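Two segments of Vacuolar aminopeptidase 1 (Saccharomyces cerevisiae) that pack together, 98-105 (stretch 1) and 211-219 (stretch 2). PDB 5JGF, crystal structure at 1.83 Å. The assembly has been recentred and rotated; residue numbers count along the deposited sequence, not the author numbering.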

# COMPACT_ATOMS: atom_id res chain seq x y z
N LYS D 98 27.70 -28.03 -6.13
CA LYS D 98 27.97 -29.10 -7.08
C LYS D 98 28.14 -28.61 -8.51
O LYS D 98 27.36 -27.79 -8.97
CB LYS D 98 26.82 -30.12 -7.07
CG LYS D 98 26.60 -30.85 -5.76
CD LYS D 98 27.67 -31.91 -5.57
CE LYS D 98 27.34 -32.85 -4.43
NZ LYS D 98 28.36 -33.95 -4.36
N LEU D 99 29.15 -29.12 -9.22
CA LEU D 99 29.29 -28.73 -10.62
C LEU D 99 28.08 -29.34 -11.31
O LEU D 99 27.65 -30.44 -10.97
CB LEU D 99 30.57 -29.31 -11.23
CG LEU D 99 31.77 -28.37 -11.30
CD1 LEU D 99 32.27 -28.09 -9.89
CD2 LEU D 99 32.86 -29.00 -12.14
N LYS D 100 27.52 -28.63 -12.28
CA LYS D 100 26.37 -29.15 -13.01
C LYS D 100 26.82 -30.24 -13.98
O LYS D 100 28.01 -30.36 -14.27
CB LYS D 100 25.69 -28.01 -13.77
CG LYS D 100 24.80 -27.14 -12.88
CD LYS D 100 24.35 -25.87 -13.59
CE LYS D 100 23.34 -25.10 -12.75
NZ LYS D 100 23.47 -23.63 -12.99
N PRO D 101 25.88 -31.08 -14.46
CA PRO D 101 26.19 -32.17 -15.40
C PRO D 101 27.04 -31.62 -16.54
O PRO D 101 27.95 -32.29 -17.04
CB PRO D 101 24.81 -32.62 -15.85
CG PRO D 101 24.02 -32.48 -14.58
CD PRO D 101 24.46 -31.12 -14.06
N VAL D 102 26.73 -30.40 -16.96
CA VAL D 102 27.49 -29.71 -17.99
C VAL D 102 27.88 -28.41 -17.29
O VAL D 102 27.04 -27.52 -17.11
CB VAL D 102 26.65 -29.39 -19.24
CG1 VAL D 102 27.48 -28.58 -20.24
CG2 VAL D 102 26.16 -30.68 -19.90
N SER D 103 29.14 -28.30 -16.88
CA SER D 103 29.59 -27.09 -16.18
C SER D 103 30.13 -26.05 -17.15
O SER D 103 30.44 -24.93 -16.75
CB SER D 103 30.69 -27.44 -15.17
OG SER D 103 31.91 -27.73 -15.83
N PHE D 104 30.23 -26.43 -18.42
CA PHE D 104 30.76 -25.53 -19.43
C PHE D 104 29.99 -24.22 -19.59
O PHE D 104 28.76 -24.21 -19.63
CB PHE D 104 30.85 -26.25 -20.78
CG PHE D 104 31.52 -25.43 -21.86
CD1 PHE D 104 30.83 -24.41 -22.51
CD2 PHE D 104 32.85 -25.66 -22.19
CE1 PHE D 104 31.46 -23.63 -23.48
CE2 PHE D 104 33.49 -24.89 -23.16
CZ PHE D 104 32.79 -23.87 -23.80
N LYS D 105 30.73 -23.13 -19.68
CA LYS D 105 30.16 -21.80 -19.89
C LYS D 105 31.10 -21.06 -20.84
O LYS D 105 32.32 -21.20 -20.73
CB LYS D 105 30.07 -21.01 -18.58
CG LYS D 105 29.09 -21.55 -17.56
CD LYS D 105 29.02 -20.63 -16.34
CE LYS D 105 28.36 -19.30 -16.67
NZ LYS D 105 26.90 -19.43 -16.94
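Stretch 2 (211-219) FGKHCIHLL

The imidazole of His214 anchors stretch 2 to stretch 1. Its ND1 lies 2.7 Å from Ser103 OG, a short hydrogen bond in which either atom could be the donor, and the hydroxyl meets the ring at its edge, near the ring plane, where the lone pair or N-H of a ring nitrogen points. Histidine suits this place because its two nitrogens can each serve a polar partner. The second, NE2, is 2.8 Å from water 1, which donates to Pro101 O at 3.1 Å and so ties the ring to the backbone two residues before the serine. Ser103, with chi1 in the p well, has a second link as well: its OG is 2.8 Å from water 2, which accepts a hydrogen bond from Cys215 N at 2.9 Å. Serine suits the site because its small hydroxyl can reach both the His214 ring and this water.

The backbone adds a direct bond. Phe104 N donates to Lys213 O over 3.2 Å. The same carbonyl oxygen receives a weak CA-H...O contact from Val102 CA at 3.3 Å and lies 3.0 Å from Ser103 N. The CA atoms of Val102 and Lys213 are 4.6 Å apart and those of Phe104 and His214 4.5 Å, so around this point both chains advance in the same general sense. The agreement is local, for Leu99, near the start of stretch 1, meets Leu218, near the end of stretch 2.

Gly212 precedes this point with phi/psi of 93/-25, where a CB would be jammed against the carbonyl oxygen of the residue before; glycine is what this backbone calls for. Its O atom is 3.8 Å from Phe104 CB. Lys213 sets its aliphatic portion beside Val102, with CG 4.3 Å from Val102 CG2, while the end of its side chain leads away and leaves the ammonium clear of the contact.

Farther along, Phe104 points its CA-to-CB bond toward stretch 2 and brings the edge of its ring to the backbone, CD2 lying 3.7 Å from Cys215 N; the same atom is 4.2 Å from the side-chain atom Cys215 CB. Cys215 is also the N-cap of the helix that begins at Ile216. With chi1 at 66°, its SG can accept from Leu218 N at 3.4 Å and cap the helix, and Leu219 N donates to Cys215 O at 3.1 Å, closing the first turn. That turn brings Leu218 round toward stretch 1, where its CD2 packs 3.7 Å from CD2 of Leu99, in the strand segment, and 3.9 Å from Ser103 OG. The two leucines supply apolar packing beyond the polar cluster.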

# COMPACT_ATOMS: atom_id res chain seq x y z
N PHE D 211 34.09 -34.57 -23.20
CA PHE D 211 34.56 -33.45 -23.99
C PHE D 211 33.37 -32.58 -24.39
O PHE D 211 32.36 -33.09 -24.88
CB PHE D 211 35.30 -33.91 -25.25
CG PHE D 211 35.75 -32.77 -26.12
CD1 PHE D 211 34.97 -32.36 -27.20
CD2 PHE D 211 36.91 -32.07 -25.83
CE1 PHE D 211 35.35 -31.26 -27.97
CE2 PHE D 211 37.30 -30.97 -26.59
CZ PHE D 211 36.51 -30.57 -27.67
N GLY D 212 33.49 -31.28 -24.16
CA GLY D 212 32.40 -30.38 -24.50
C GLY D 212 31.47 -30.14 -23.33
O GLY D 212 30.80 -29.10 -23.28
N LYS D 213 31.41 -31.08 -22.39
CA LYS D 213 30.54 -30.94 -21.23
C LYS D 213 31.19 -30.09 -20.14
O LYS D 213 30.52 -29.52 -19.28
CB LYS D 213 30.17 -32.31 -20.67
CG LYS D 213 29.26 -33.13 -21.57
CD LYS D 213 28.76 -34.38 -20.85
CE LYS D 213 27.71 -35.12 -21.67
NZ LYS D 213 28.23 -35.57 -22.99
N HIS D 214 32.52 -30.03 -20.18
CA HIS D 214 33.31 -29.26 -19.22
C HIS D 214 34.46 -28.69 -20.03
O HIS D 214 34.96 -29.35 -20.93
CB HIS D 214 33.84 -30.17 -18.12
CG HIS D 214 32.78 -30.96 -17.41
ND1 HIS D 214 31.89 -30.38 -16.54
CD2 HIS D 214 32.44 -32.27 -17.48
CE1 HIS D 214 31.05 -31.30 -16.09
NE2 HIS D 214 31.36 -32.45 -16.65
N CYS D 215 34.89 -27.47 -19.71
CA CYS D 215 35.99 -26.87 -20.46
C CYS D 215 37.21 -27.78 -20.41
O CYS D 215 37.46 -28.45 -19.41
CB CYS D 215 36.34 -25.49 -19.90
SG CYS D 215 37.02 -25.51 -18.25
N ILE D 216 37.96 -27.79 -21.51
CA ILE D 216 39.14 -28.63 -21.61
C ILE D 216 40.16 -28.39 -20.50
O ILE D 216 40.85 -29.32 -20.08
CB ILE D 216 39.82 -28.45 -22.99
CG1 ILE D 216 40.88 -29.54 -23.19
CG2 ILE D 216 40.46 -27.07 -23.10
CD1 ILE D 216 40.31 -30.93 -23.18
N HIS D 217 40.26 -27.15 -20.03
CA HIS D 217 41.20 -26.83 -18.95
C HIS D 217 40.85 -27.62 -17.69
O HIS D 217 41.74 -28.19 -17.05
CB HIS D 217 41.17 -25.33 -18.66
N LEU D 218 39.57 -27.65 -17.35
CA LEU D 218 39.12 -28.38 -16.17
C LEU D 218 39.32 -29.88 -16.34
O LEU D 218 39.77 -30.56 -15.41
CB LEU D 218 37.64 -28.09 -15.89
CG LEU D 218 36.99 -28.86 -14.73
CD1 LEU D 218 37.76 -28.61 -13.43
CD2 LEU D 218 35.54 -28.44 -14.57
N LEU D 219 39.00 -30.40 -17.52
CA LEU D 219 39.16 -31.83 -17.77
C LEU D 219 40.63 -32.24 -17.63
O LEU D 219 40.94 -33.26 -17.01
CB LEU D 219 38.65 -32.20 -19.17
CG LEU D 219 37.13 -32.08 -19.37
CD1 LEU D 219 36.75 -32.44 -20.79
CD2 LEU D 219 36.42 -32.99 -18.37
O HOH W 1 29.65 -34.41 -15.52
O HOH W 2 33.63 -26.23 -17.47